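Local atomic coordinates of endo-xylogalacturonan hydrolase A (Aspergillus tubingensis, PDB entry 4C2L), a protein that hydrolyses xylogalacturonan, the xylose-substituted galacturonan of the hairy regions of pectin, acting only where the galacturonic acid backbone carries xylose. Residues A256-I267 against D288-Q299; K366-T374 against V380-G388. All coordinates share one frame; numbering follows the deposited sequence. Where two conformers were deposited one is given.

Contact 1: A256-I267 against D288-Q299; sequences ATMINSTKAAGI and DFTVDNSDYAFQ. With NAG (2-acetamido-2-deoxy-beta-D-glucopyranose), chain D.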
ATOM      1  N   ALA A 256      -2.032   4.391 -13.609  1.00 14.47           N
ATOM      2  CA  ALA A 256      -1.401   4.963 -12.420  1.00 15.65           C
ATOM      3  C   ALA A 256      -0.724   6.281 -12.740  1.00 16.29           C
ATOM      4  O   ALA A 256       0.136   6.357 -13.622  1.00 17.00           O
ATOM      5  CB  ALA A 256      -0.381   4.000 -11.831  1.00 15.58           C
ATOM      6  N   THR A 257      -1.106   7.316 -12.015  1.00 15.89           N
ATOM      7  CA  THR A 257      -0.410   8.595 -12.117  1.00 16.82           C
ATOM      8  C   THR A 257       0.469   8.735 -10.889  1.00 17.26           C
ATOM      9  O   THR A 257      -0.034   8.875  -9.763  1.00 16.93           O
ATOM     10  CB  THR A 257      -1.411   9.751 -12.206  1.00 18.21           C
ATOM     11  OG1 THR A 257      -2.255   9.535 -13.343  1.00 19.25           O
ATOM     12  CG2 THR A 257      -0.672  11.120 -12.345  1.00 18.55           C
ATOM     13  N   MET A 258       1.782   8.679 -11.117  1.00 16.29           N
ATOM     14  CA  MET A 258       2.780   8.643 -10.070  1.00 17.55           C
ATOM     15  C   MET A 258       3.539   9.967 -10.075  1.00 18.72           C
ATOM     16  O   MET A 258       4.289  10.271 -11.016  1.00 20.62           O
ATOM     17  CB  MET A 258       3.740   7.462 -10.300  1.00 17.67           C
ATOM     18  CG  MET A 258       3.037   6.110 -10.444  1.00 17.70           C
ATOM     19  SD  MET A 258       1.923   5.700  -9.081  1.00 19.49           S
ATOM     20  CE  MET A 258       3.115   5.409  -7.798  1.00 18.60           C
ATOM     21  N   ILE A 259       3.316  10.753  -9.031  1.00 17.15           N
ATOM     22  CA  ILE A 259       3.823  12.114  -8.944  1.00 16.84           C
ATOM     23  C   ILE A 259       4.827  12.202  -7.798  1.00 16.68           C
ATOM     24  O   ILE A 259       4.524  11.781  -6.676  1.00 16.14           O
ATOM     25  CB  ILE A 259       2.653  13.094  -8.659  1.00 17.15           C
ATOM     26  CG1 ILE A 259       1.578  12.983  -9.750  1.00 17.89           C
ATOM     27  CG2 ILE A 259       3.182  14.514  -8.512  1.00 17.66           C
ATOM     28  CD1 ILE A 259       0.215  13.531  -9.358  1.00 19.96           C
ATOM     29  N   ASN A 260       6.023  12.730  -8.068  1.00 15.86           N
ATOM     30  CA  ASN A 260       7.015  12.945  -7.015  1.00 17.02           C
ATOM     31  C   ASN A 260       7.279  11.700  -6.182  1.00 16.75           C
ATOM     32  O   ASN A 260       7.451  11.787  -4.966  1.00 17.40           O
ATOM     33  CB  ASN A 260       6.546  14.058  -6.064  1.00 18.43           C
ATOM     34  CG  ASN A 260       6.562  15.420  -6.708  1.00 21.12           C
ATOM     35  OD1 ASN A 260       7.026  15.582  -7.834  1.00 20.32           O
ATOM     36  ND2 ASN A 260       6.037  16.413  -5.994  1.00 22.97           N
ATOM     37  N   SER A 261       7.297  10.540  -6.828  1.00 16.55           N
ATOM     38  CA  SER A 261       7.511   9.287  -6.127  0.50 16.15           C
ATOM     39  C   SER A 261       8.976   8.841  -6.293  1.00 16.37           C
ATOM     40  O   SER A 261       9.672   9.300  -7.210  1.00 16.65           O
ATOM     41  CB  SER A 261       6.499   8.241  -6.617  0.50 15.99           C
ATOM     42  OG  SER A 261       5.159   8.635  -6.272  0.50 14.89           O
ATOM     43  N   THR A 262       9.465   7.988  -5.403  1.00 15.56           N
ATOM     44  CA  THR A 262      10.863   7.552  -5.542  1.00 15.77           C
ATOM     45  C   THR A 262      11.019   6.633  -6.753  1.00 16.26           C
ATOM     46  O   THR A 262      12.052   6.637  -7.412  1.00 17.59           O
ATOM     47  CB  THR A 262      11.402   6.851  -4.278  1.00 16.17           C
ATOM     48  OG1 THR A 262      10.543   5.761  -3.944  1.00 16.00           O
ATOM     49  CG2 THR A 262      11.504   7.830  -3.092  1.00 16.51           C
ATOM     50  N   LYS A 263      10.002   5.825  -7.012  1.00 16.74           N
ATOM     51  CA  LYS A 263       9.882   5.057  -8.261  1.00 16.48           C
ATOM     52  C   LYS A 263       8.408   5.022  -8.589  1.00 15.73           C
ATOM     53  O   LYS A 263       7.566   5.056  -7.689  1.00 16.67           O
ATOM     54  CB  LYS A 263      10.465   3.637  -8.134  1.00 16.88           C
ATOM     55  CG  LYS A 263       9.700   2.715  -7.183  1.00 17.44           C
ATOM     56  CD  LYS A 263      10.330   1.331  -7.088  1.00 18.16           C
ATOM     57  CE  LYS A 263       9.503   0.379  -6.221  1.00 19.07           C
ATOM     58  NZ  LYS A 263       9.576   0.733  -4.780  1.00 19.61           N
ATOM     59  N   ALA A 264       8.070   4.995  -9.871  1.00 14.76           N
ATOM     60  CA  ALA A 264       6.682   4.853 -10.252  1.00 14.49           C
ATOM     61  C   ALA A 264       6.236   3.417  -9.978  1.00 13.89           C
ATOM     62  O   ALA A 264       5.131   3.164  -9.518  1.00 13.47           O
ATOM     63  CB  ALA A 264       6.492   5.201 -11.718  1.00 14.67           C
ATOM     64  N   ALA A 265       7.131   2.478 -10.241  1.00 13.80           N
ATOM     65  CA  ALA A 265       6.786   1.066 -10.097  1.00 13.46           C
ATOM     66  C   ALA A 265       8.047   0.267  -9.934  1.00 13.28           C
ATOM     67  O   ALA A 265       9.123   0.698 -10.360  1.00 13.44           O
ATOM     68  CB  ALA A 265       6.012   0.583 -11.311  1.00 14.17           C
ATOM     69  N   GLY A 266       7.943  -0.894  -9.293  1.00 12.88           N
ATOM     70  CA  GLY A 266       9.126  -1.730  -9.189  1.00 12.81           C
ATOM     71  C   GLY A 266       8.912  -3.042  -8.475  1.00 13.07           C
ATOM     72  O   GLY A 266       7.797  -3.360  -8.036  1.00 12.49           O
ATOM     73  N   ILE A 267      10.007  -3.796  -8.407  1.00 12.81           N
ATOM     74  CA  ILE A 267      10.065  -5.096  -7.743  1.00 13.23           C
ATOM     75  C   ILE A 267      11.271  -5.087  -6.811  1.00 13.59           C
ATOM     76  O   ILE A 267      12.353  -4.649  -7.216  1.00 14.14           O
ATOM     77  CB  ILE A 267      10.211  -6.242  -8.780  1.00 12.95           C
ATOM     78  CG1 ILE A 267       8.990  -6.248  -9.718  1.00 13.42           C
ATOM     79  CG2 ILE A 267      10.327  -7.594  -8.055  1.00 13.03           C
ATOM     80  CD1 ILE A 267       9.123  -7.157 -10.926  1.00 14.29           C
ATOM     81  N   ASP A 288      -0.029   1.617 -18.562  1.00 17.26           N
ATOM     82  CA  ASP A 288      -0.607   2.971 -18.597  1.00 18.83           C
ATOM     83  C   ASP A 288      -0.220   3.784 -17.357  1.00 17.61           C
ATOM     84  O   ASP A 288      -1.089   4.228 -16.585  1.00 16.94           O
ATOM     85  CB  ASP A 288      -2.137   2.894 -18.709  1.00 21.47           C
ATOM     86  CG  ASP A 288      -2.626   2.678 -20.131  1.00 26.38           C
ATOM     87  OD1 ASP A 288      -1.798   2.562 -21.069  1.00 29.58           O
ATOM     88  OD2 ASP A 288      -3.864   2.617 -20.317  1.00 29.58           O
ATOM     89  N   PHE A 289       1.079   3.952 -17.157  1.00 15.84           N
ATOM     90  CA  PHE A 289       1.596   4.784 -16.083  1.00 16.84           C
ATOM     91  C   PHE A 289       2.007   6.138 -16.610  1.00 18.55           C
ATOM     92  O   PHE A 289       2.645   6.247 -17.671  1.00 18.47           O
ATOM     93  CB  PHE A 289       2.823   4.168 -15.419  1.00 14.97           C
ATOM     94  CG  PHE A 289       2.508   3.163 -14.339  1.00 14.68           C
ATOM     95  CD1 PHE A 289       1.717   2.045 -14.602  1.00 14.89           C
ATOM     96  CD2 PHE A 289       3.057   3.312 -13.068  1.00 14.72           C
ATOM     97  CE1 PHE A 289       1.446   1.108 -13.608  1.00 14.44           C
ATOM     98  CE2 PHE A 289       2.790   2.378 -12.061  1.00 14.24           C
ATOM     99  CZ  PHE A 289       1.994   1.275 -12.333  1.00 14.18           C
ATOM    100  N   THR A 290       1.647   7.161 -15.848  1.00 18.21           N
ATOM    101  CA  THR A 290       2.148   8.506 -16.078  1.00 20.46           C
ATOM    102  C   THR A 290       3.149   8.820 -14.988  1.00 20.66           C
ATOM    103  O   THR A 290       2.837   8.740 -13.793  1.00 19.99           O
ATOM    104  CB  THR A 290       0.983   9.512 -16.100  1.00 21.95           C
ATOM    105  OG1 THR A 290       0.110   9.156 -17.184  1.00 23.66           O
ATOM    106  CG2 THR A 290       1.490  10.931 -16.304  1.00 23.45           C
ATOM    107  N   VAL A 291       4.368   9.130 -15.403  1.00 20.13           N
ATOM    108  CA  VAL A 291       5.444   9.467 -14.498  1.00 22.15           C
ATOM    109  C   VAL A 291       5.558  11.000 -14.497  1.00 24.85           C
ATOM    110  O   VAL A 291       5.751  11.630 -15.549  1.00 25.18           O
ATOM    111  CB  VAL A 291       6.772   8.799 -14.942  1.00 23.25           C
ATOM    112  CG1 VAL A 291       7.900   9.106 -13.967  1.00 25.17           C
ATOM    113  CG2 VAL A 291       6.572   7.287 -15.092  1.00 23.15           C
ATOM    114  N   ASP A 292       5.405  11.592 -13.319  1.00 23.56           N
ATOM    115  CA  ASP A 292       5.509  13.040 -13.166  1.00 22.92           C
ATOM    116  C   ASP A 292       6.512  13.348 -12.075  1.00 21.24           C
ATOM    117  O   ASP A 292       6.176  13.357 -10.889  1.00 20.36           O
ATOM    118  CB  ASP A 292       4.127  13.627 -12.854  1.00 25.18           C
ATOM    119  CG  ASP A 292       4.159  15.129 -12.578  1.00 27.26           C
ATOM    120  OD1 ASP A 292       5.242  15.754 -12.659  1.00 28.37           O
ATOM    121  OD2 ASP A 292       3.080  15.669 -12.241  1.00 30.11           O
ATOM    122  N   ASN A 293       7.759  13.579 -12.478  1.00 19.90           N
ATOM    123  CA  ASN A 293       8.814  13.963 -11.554  1.00 20.51           C
ATOM    124  C   ASN A 293       9.136  12.872 -10.515  1.00 19.63           C
ATOM    125  O   ASN A 293       9.563  13.167  -9.406  1.00 20.52           O
ATOM    126  CB  ASN A 293       8.461  15.303 -10.857  1.00 21.49           C
ATOM    127  CG  ASN A 293       9.666  15.968 -10.239  1.00 23.53           C
ATOM    128  OD1 ASN A 293      10.723  16.042 -10.857  1.00 23.13           O
ATOM    129  ND2 ASN A 293       9.521  16.454  -9.005  1.00 23.37           N
ATOM    130  N   SER A 294       8.935  11.608 -10.886  1.00 19.18           N
ATOM    131  CA  SER A 294       9.363  10.490 -10.040  1.00 18.33           C
ATOM    132  C   SER A 294      10.827  10.153 -10.324  1.00 18.27           C
ATOM    133  O   SER A 294      11.303  10.382 -11.435  1.00 19.26           O
ATOM    134  CB  SER A 294       8.455   9.293 -10.269  1.00 18.36           C
ATOM    135  OG  SER A 294       7.151   9.594  -9.785  1.00 19.28           O
ATOM    136  N   ASP A 295      11.556   9.633  -9.343  1.00 17.61           N
ATOM    137  CA  ASP A 295      13.009   9.473  -9.527  1.00 18.28           C
ATOM    138  C   ASP A 295      13.387   8.402 -10.557  1.00 18.73           C
ATOM    139  O   ASP A 295      14.306   8.598 -11.353  1.00 19.10           O
ATOM    140  CB  ASP A 295      13.727   9.244  -8.199  1.00 18.92           C
ATOM    141  CG  ASP A 295      13.487  10.373  -7.201  1.00 20.12           C
ATOM    142  OD1 ASP A 295      13.369  11.546  -7.622  1.00 20.43           O
ATOM    143  OD2 ASP A 295      13.412  10.070  -5.993  1.00 21.20           O
ATOM    144  N   TYR A 296      12.688   7.275 -10.531  1.00 18.56           N
ATOM    145  CA  TYR A 296      12.785   6.265 -11.578  1.00 17.94           C
ATOM    146  C   TYR A 296      11.388   5.958 -12.066  1.00 17.86           C
ATOM    147  O   TYR A 296      10.425   5.980 -11.288  1.00 18.20           O
ATOM    148  CB  TYR A 296      13.371   4.957 -11.032  1.00 18.02           C
ATOM    149  CG  TYR A 296      14.845   4.930 -10.712  1.00 18.41           C
ATOM    150  CD1 TYR A 296      15.801   5.371 -11.633  1.00 18.51           C
ATOM    151  CD2 TYR A 296      15.290   4.379  -9.511  1.00 18.23           C
ATOM    152  CE1 TYR A 296      17.155   5.307 -11.334  1.00 19.33           C
ATOM    153  CE2 TYR A 296      16.639   4.306  -9.208  1.00 19.23           C
ATOM    154  CZ  TYR A 296      17.563   4.768 -10.129  1.00 18.86           C
ATOM    155  OH  TYR A 296      18.904   4.695  -9.817  1.00 20.02           O
ATOM    156  N   ALA A 297      11.271   5.623 -13.345  1.00 15.86           N
ATOM    157  CA  ALA A 297      10.027   5.141 -13.891  1.00 15.85           C
ATOM    158  C   ALA A 297       9.811   3.694 -13.450  1.00 15.86           C
ATOM    159  O   ALA A 297       8.693   3.290 -13.140  1.00 15.91           O
ATOM    160  CB  ALA A 297      10.051   5.226 -15.409  1.00 16.55           C
ATOM    161  N   PHE A 298      10.880   2.907 -13.473  1.00 15.53           N
ATOM    162  CA  PHE A 298      10.793   1.505 -13.047  1.00 15.85           C
ATOM    163  C   PHE A 298      12.084   1.063 -12.405  1.00 16.21           C
ATOM    164  O   PHE A 298      13.177   1.503 -12.799  1.00 16.50           O
ATOM    165  CB  PHE A 298      10.436   0.587 -14.223  1.00 16.35           C
ATOM    166  CG  PHE A 298       9.862  -0.731 -13.792  1.00 16.85           C
ATOM    167  CD1 PHE A 298       8.507  -0.843 -13.492  1.00 17.16           C
ATOM    168  CD2 PHE A 298      10.672  -1.854 -13.647  1.00 17.92           C
ATOM    169  CE1 PHE A 298       7.967  -2.055 -13.067  1.00 17.88           C
ATOM    170  CE2 PHE A 298      10.134  -3.072 -13.234  1.00 17.97           C
ATOM    171  CZ  PHE A 298       8.782  -3.167 -12.932  1.00 17.61           C
ATOM    172  N   GLN A 299      11.982   0.177 -11.416  1.00 15.70           N
ATOM    173  CA  GLN A 299      13.175  -0.262 -10.735  1.00 16.04           C
ATOM    174  C   GLN A 299      13.038  -1.715 -10.336  1.00 16.43           C
ATOM    175  O   GLN A 299      11.974  -2.139  -9.892  1.00 16.14           O
ATOM    176  CB  GLN A 299      13.443   0.615  -9.505  1.00 16.62           C
ATOM    177  CG  GLN A 299      14.711   0.251  -8.757  1.00 17.81           C
ATOM    178  CD  GLN A 299      15.025   1.189  -7.614  1.00 19.03           C
ATOM    179  OE1 GLN A 299      14.185   2.001  -7.203  1.00 20.02           O
ATOM    180  NE2 GLN A 299      16.235   1.069  -7.067  1.00 19.63           N
TER
HETATM  181  C1  NAG D 411       6.058  17.745  -6.537  1.00 28.15           C
HETATM  182  C2  NAG D 411       5.068  18.651  -5.821  1.00 31.72           C
HETATM  183  C3  NAG D 411       5.255  20.119  -6.212  1.00 33.82           C
HETATM  184  C4  NAG D 411       6.712  20.537  -6.067  1.00 34.94           C
HETATM  185  C5  NAG D 411       7.565  19.562  -6.882  1.00 35.18           C
HETATM  186  C6  NAG D 411       9.048  19.912  -6.834  1.00 35.59           C
HETATM  187  C7  NAG D 411       2.768  17.954  -5.400  1.00 33.37           C
HETATM  188  C8  NAG D 411       1.474  17.621  -6.079  1.00 33.12           C
HETATM  189  N2  NAG D 411       3.739  18.279  -6.237  1.00 32.81           N
HETATM  190  O3  NAG D 411       4.413  20.908  -5.399  1.00 35.63           O
HETATM  191  O4  NAG D 411       6.895  21.864  -6.530  1.00 39.37           O
HETATM  192  O5  NAG D 411       7.373  18.241  -6.375  1.00 31.33           O
HETATM  193  O6  NAG D 411       9.480  19.854  -5.495  1.00 40.19           O
HETATM  194  O7  NAG D 411       2.898  17.927  -4.172  1.00 35.39           O
HETATM  195  O   HOH W   1       5.623  17.043 -10.036  1.00 32.21           O

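Contact 2: K366-T374 against V380-G388; sequences KSEVLCANT and VTCTSGASG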
ATOM      1  N   LYS A 366      17.222  12.903 -22.127  1.00 26.98           N
ATOM      2  CA  LYS A 366      17.822  11.569 -22.245  1.00 29.23           C
ATOM      3  C   LYS A 366      16.953  10.506 -21.570  1.00 29.07           C
ATOM      4  O   LYS A 366      16.022  10.849 -20.828  1.00 28.06           O
ATOM      5  CB  LYS A 366      19.236  11.572 -21.679  1.00 31.37           C
ATOM      6  CG  LYS A 366      20.208  12.313 -22.585  1.00 33.91           C
ATOM      7  CD  LYS A 366      21.481  12.689 -21.856  1.00 37.18           C
ATOM      8  CE  LYS A 366      22.438  13.399 -22.798  1.00 38.86           C
ATOM      9  NZ  LYS A 366      23.778  13.556 -22.167  1.00 41.32           N
ATOM     10  N   SER A 367      17.242   9.227 -21.839  1.00 27.96           N
ATOM     11  CA  SER A 367      16.426   8.118 -21.310  1.00 27.62           C
ATOM     12  C   SER A 367      17.212   6.814 -21.142  1.00 26.69           C
ATOM     13  O   SER A 367      16.893   5.774 -21.737  1.00 28.18           O
ATOM     14  CB  SER A 367      15.201   7.890 -22.192  1.00 29.06           C
ATOM     15  OG  SER A 367      15.607   7.656 -23.532  1.00 32.99           O
ATOM     16  N   GLU A 368      18.235   6.873 -20.314  1.00 24.17           N
ATOM     17  CA  GLU A 368      19.091   5.738 -20.083  1.00 24.16           C
ATOM     18  C   GLU A 368      18.416   4.726 -19.146  1.00 22.99           C
ATOM     19  O   GLU A 368      17.769   5.102 -18.171  1.00 21.57           O
ATOM     20  CB  GLU A 368      20.386   6.257 -19.486  1.00 26.73           C
ATOM     21  CG  GLU A 368      21.513   5.265 -19.340  1.00 31.25           C
ATOM     22  CD  GLU A 368      22.798   5.954 -18.917  1.00 33.27           C
ATOM     23  OE1 GLU A 368      23.139   6.998 -19.515  1.00 36.49           O
ATOM     24  OE2 GLU A 368      23.455   5.458 -17.981  1.00 37.90           O
ATOM     25  N   VAL A 369      18.546   3.445 -19.476  1.00 20.90           N
ATOM     26  CA  VAL A 369      18.047   2.368 -18.624  1.00 20.59           C
ATOM     27  C   VAL A 369      19.249   1.529 -18.197  1.00 20.88           C
ATOM     28  O   VAL A 369      19.930   0.916 -19.040  1.00 21.38           O
ATOM     29  CB  VAL A 369      16.995   1.509 -19.366  1.00 20.34           C
ATOM     30  CG1 VAL A 369      16.555   0.314 -18.517  1.00 20.29           C
ATOM     31  CG2 VAL A 369      15.791   2.353 -19.771  1.00 20.80           C
ATOM     32  N   LEU A 370      19.530   1.511 -16.900  1.00 20.00           N
ATOM     33  CA  LEU A 370      20.598   0.681 -16.369  1.00 20.45           C
ATOM     34  C   LEU A 370      20.080  -0.738 -16.210  1.00 21.15           C
ATOM     35  O   LEU A 370      18.956  -0.935 -15.740  1.00 19.50           O
ATOM     36  CB  LEU A 370      21.087   1.199 -15.020  1.00 21.27           C
ATOM     37  CG  LEU A 370      21.693   2.605 -15.004  1.00 22.32           C
ATOM     38  CD1 LEU A 370      22.241   2.858 -13.616  1.00 21.73           C
ATOM     39  CD2 LEU A 370      22.784   2.745 -16.069  1.00 23.99           C
ATOM     40  N   CYS A 371      20.888  -1.720 -16.626  1.00 21.35           N
ATOM     41  CA  CYS A 371      20.464  -3.127 -16.574  1.00 21.51           C
ATOM     42  C   CYS A 371      21.555  -4.046 -16.063  1.00 21.33           C
ATOM     43  O   CYS A 371      22.743  -3.836 -16.342  1.00 21.58           O
ATOM     44  CB  CYS A 371      20.073  -3.630 -17.960  1.00 23.67           C
ATOM     45  SG  CYS A 371      18.747  -2.748 -18.803  1.00 25.76           S
ATOM     46  N   ALA A 372      21.141  -5.066 -15.318  1.00 19.24           N
ATOM     47  CA  ALA A 372      21.987  -6.211 -15.027  1.00 19.34           C
ATOM     48  C   ALA A 372      21.109  -7.448 -15.128  1.00 18.29           C
ATOM     49  O   ALA A 372      19.989  -7.461 -14.600  1.00 17.30           O
ATOM     50  CB  ALA A 372      22.595  -6.100 -13.637  1.00 19.02           C
ATOM     51  N   ASN A 373      21.590  -8.465 -15.851  1.00 17.35           N
ATOM     52  CA  ASN A 373      20.905  -9.764 -15.930  1.00 16.18           C
ATOM     53  C   ASN A 373      19.513  -9.702 -16.560  1.00 15.87           C
ATOM     54  O   ASN A 373      18.633 -10.493 -16.220  1.00 15.06           O
ATOM     55  CB  ASN A 373      20.855 -10.438 -14.551  1.00 16.73           C
ATOM     56  CG  ASN A 373      22.224 -10.613 -13.952  1.00 18.15           C
ATOM     57  OD1 ASN A 373      23.051 -11.362 -14.493  1.00 18.08           O
ATOM     58  ND2 ASN A 373      22.492  -9.920 -12.842  1.00 16.82           N
ATOM     59  N   THR A 374      19.340  -8.761 -17.485  1.00 16.14           N
ATOM     60  CA  THR A 374      18.090  -8.585 -18.200  1.00 16.28           C
ATOM     61  C   THR A 374      18.119  -9.403 -19.483  1.00 15.97           C
ATOM     62  O   THR A 374      19.198  -9.658 -20.034  1.00 15.97           O
ATOM     63  CB  THR A 374      17.828  -7.097 -18.534  1.00 17.12           C
ATOM     64  OG1 THR A 374      18.987  -6.537 -19.158  1.00 16.87           O
ATOM     65  CG2 THR A 374      17.515  -6.298 -17.253  1.00 17.00           C
ATOM     66  N   VAL A 380      13.886  -2.408 -24.512  1.00 24.98           N
ATOM     67  CA  VAL A 380      14.541  -1.097 -24.480  1.00 25.08           C
ATOM     68  C   VAL A 380      16.054  -1.309 -24.470  1.00 25.71           C
ATOM     69  O   VAL A 380      16.535  -2.362 -24.041  1.00 23.60           O
ATOM     70  CB  VAL A 380      14.142  -0.233 -23.250  1.00 25.20           C
ATOM     71  CG1 VAL A 380      12.650   0.076 -23.252  1.00 25.08           C
ATOM     72  CG2 VAL A 380      14.572  -0.879 -21.936  1.00 25.02           C
ATOM     73  N   THR A 381      16.798  -0.308 -24.929  1.00 25.44           N
ATOM     74  CA  THR A 381      18.262  -0.373 -24.933  1.00 26.81           C
ATOM     75  C   THR A 381      18.809  -0.281 -23.514  1.00 27.38           C
ATOM     76  O   THR A 381      18.381   0.574 -22.739  1.00 29.17           O
ATOM     77  CB  THR A 381      18.877   0.734 -25.819  1.00 27.76           C
ATOM     78  OG1 THR A 381      18.273   0.683 -27.115  1.00 29.64           O
ATOM     79  CG2 THR A 381      20.381   0.531 -25.980  1.00 27.87           C
ATOM     80  N   CYS A 382      19.738  -1.174 -23.180  1.00 27.15           N
ATOM     81  CA  CYS A 382      20.340  -1.232 -21.853  1.00 28.08           C
ATOM     82  C   CYS A 382      21.688  -0.560 -21.789  1.00 28.62           C
ATOM     83  O   CYS A 382      22.413  -0.492 -22.790  1.00 29.17           O
ATOM     84  CB  CYS A 382      20.508  -2.679 -21.381  1.00 28.71           C
ATOM     85  SG  CYS A 382      18.983  -3.412 -20.755  1.00 33.17           S
ATOM     86  N   THR A 383      22.008  -0.081 -20.593  1.00 26.58           N
ATOM     87  CA  THR A 383      23.321   0.424 -20.245  1.00 27.18           C
ATOM     88  C   THR A 383      23.748  -0.320 -18.988  1.00 27.82           C
ATOM     89  O   THR A 383      22.953  -0.506 -18.070  1.00 25.33           O
ATOM     90  CB  THR A 383      23.261   1.938 -19.975  1.00 27.08           C
ATOM     91  OG1 THR A 383      22.758   2.599 -21.141  1.00 28.16           O
ATOM     92  CG2 THR A 383      24.639   2.500 -19.616  1.00 29.14           C
ATOM     93  N   SER A 384      24.997  -0.764 -18.945  1.00 27.76           N
ATOM     94  CA  SER A 384      25.497  -1.479 -17.781  1.00 28.24           C
ATOM     95  C   SER A 384      25.656  -0.528 -16.595  1.00 28.02           C
ATOM     96  O   SER A 384      25.763   0.697 -16.761  1.00 28.18           O
ATOM     97  CB  SER A 384      26.838  -2.137 -18.093  1.00 31.43           C
ATOM     98  OG  SER A 384      27.844  -1.148 -18.180  1.00 34.00           O
ATOM     99  N   GLY A 385      25.674  -1.104 -15.403  1.00 26.68           N
ATOM    100  CA  GLY A 385      25.892  -0.348 -14.186  1.00 26.85           C
ATOM    101  C   GLY A 385      24.683  -0.306 -13.274  1.00 26.64           C
ATOM    102  O   GLY A 385      24.642   0.512 -12.365  1.00 27.68           O
ATOM    103  N   ALA A 386      23.702  -1.179 -13.507  1.00 25.51           N
ATOM    104  CA  ALA A 386      22.557  -1.309 -12.587  1.00 24.52           C
ATOM    105  C   ALA A 386      23.045  -1.740 -11.210  1.00 24.37           C
ATOM    106  O   ALA A 386      24.058  -2.425 -11.092  1.00 25.12           O
ATOM    107  CB  ALA A 386      21.529  -2.301 -13.127  1.00 23.62           C
ATOM    108  N   SER A 387      22.341  -1.327 -10.162  1.00 23.79           N
ATOM    109  CA  SER A 387      22.703  -1.731  -8.804  1.00 23.68           C
ATOM    110  C   SER A 387      21.460  -1.667  -7.926  1.00 23.51           C
ATOM    111  O   SER A 387      20.477  -1.027  -8.300  1.00 23.33           O
ATOM    112  CB  SER A 387      23.815  -0.834  -8.231  1.00 24.89           C
ATOM    113  OG  SER A 387      23.355   0.496  -8.063  1.00 25.95           O
ATOM    114  N   GLY A 388      21.505  -2.341  -6.782  1.00 23.29           N
ATOM    115  CA  GLY A 388      20.378  -2.345  -5.843  1.00 24.20           C
ATOM    116  C   GLY A 388      19.595  -3.645  -5.836  1.00 24.27           C
ATOM    117  O   GLY A 388      18.929  -3.976  -4.842  1.00 23.73           O
ATOM    118  OXT GLY A 388      19.608  -4.405  -6.816  1.00 24.32           O
TER
HETATM  119  O   HOH W   2      16.799   3.002 -23.249  1.00 34.20           O
HETATM  120  O   HOH W   3      20.010   2.664 -21.760  1.00 24.59           O
HETATM  121  O   HOH W   4      25.052  -3.671 -14.937  1.00 28.62           O

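Contact 1: A256-I267 against D288-Q299
Met-258 N donates to Thr-290 O in a nearly straight hydrogen bond of 2.9 Å (174° at the hydrogen), Thr-290 N binds Ala-256 O, and Asp-292 N continues the parallel ladder to Met-258 O. At the corner the side chains join in. Asn-293 ND2 donates to Asn-260 OD1 at 2.9 Å, yet approaches well above that carbonyl's plane, the two amides being turned 75° apart. A water bridges the same OD1 to Asp-292 OD1, so two donors hold the amide whose ND2 is bonded to C1 of the N-acetylglucosamine. With its OG anti to the carbonyl carbon (chi1 -67°), Ser-294 presents that oxygen to the neighbouring coil, accepting from Ser-261 N at 3.1 Å and giving a weak bond to Met-258 O. Such residue-by-residue stacking of successive coils, corners included, is the principle of the right-handed parallel beta-helix of family 28, here between consecutive PbH1 repeats. Beyond the corner, Ile-267 N binds Gln-299 O. Inside the coil Ala-256 CB sits over the centre of the Phe-289 ring, 3.5 Å from its centroid, while Phe-328 stacks with that ring. Ala-264 CB meets Val-291 CG2 at 4.0 Å, and Gly-266 CA lies over a face of Phe-298, offset toward the rim.

Contact 2: K366-T374 against V380-G388
Cys-371 and Cys-382 are joined by a disulfide across the last rung of the parallel beta-helix, where the short, weakly bonded strand 383-384 is the outermost of its sheet and runs parallel to strand 368-372. The SG atoms are 2.1 Å apart with a torsion of -70° about the S-S bond. In both cysteines SG stands anti to the carbonyl carbon (chi1 -59° in Cys-371), which swings each sulfur beside its own backbone N and lets the two meet; the bridge closes the loop leading from strand 368-372 to strand 383-384.

Two backbone hydrogen bonds make up the pairing, both through Thr-383: its N donates to Val-369 O and its O accepts from Cys-371 N, each at 2.8 Å. Water extends this brief ladder at both ends. One molecule accepts from Val-369 N and Thr-383 OG1 and donates to Thr-381 O; a second links Ser-367 O to Thr-381 O, and a third spans Cys-371 O and Gly-385 N.

Side-chain packing is modest. Val-369 and Val-380 cross at about a right angle, CG2 of each 4.1 Å apart, with Val-380 also resting on Ile-355 and Phe-358. Glu-368 crosses Thr-383 in similar fashion, its CG 3.4 Å from Thr-383 OG1. On the face that carries Leu-370 and Thr-383, Leu-370 CB lies 4.0 Å from Ala-386 CB, and its CD1 touches Gly-385 O. That methyl of Ala-386 is also pressed against the strand's backbone, its CB 3.4 Å from Cys-371 C and 3.5 Å from Ala-372 N.

In the fold
Contact 1 comes wholly earlier in the chain than contact 2; their centres are about 16 Å apart and their nearest atoms about 5 Å, so they do not meet directly. They share one parallel sheet, in which strands 266-269, 296-301, 339-344, 368-372 and 383-384 follow one another in chain order; strand 339-344 separates the two contacts. The first therefore joins two coils within the solenoid, while the second adds the final strand 383-384 to strand 368-372 at its C-terminal end. Contact 1 also runs round a corner into a second face and lies near His-233 and Asp-210, the probable catalytic residues, whereas contact 2 lies at the surface, far from them, finishing the stack with a disulfide.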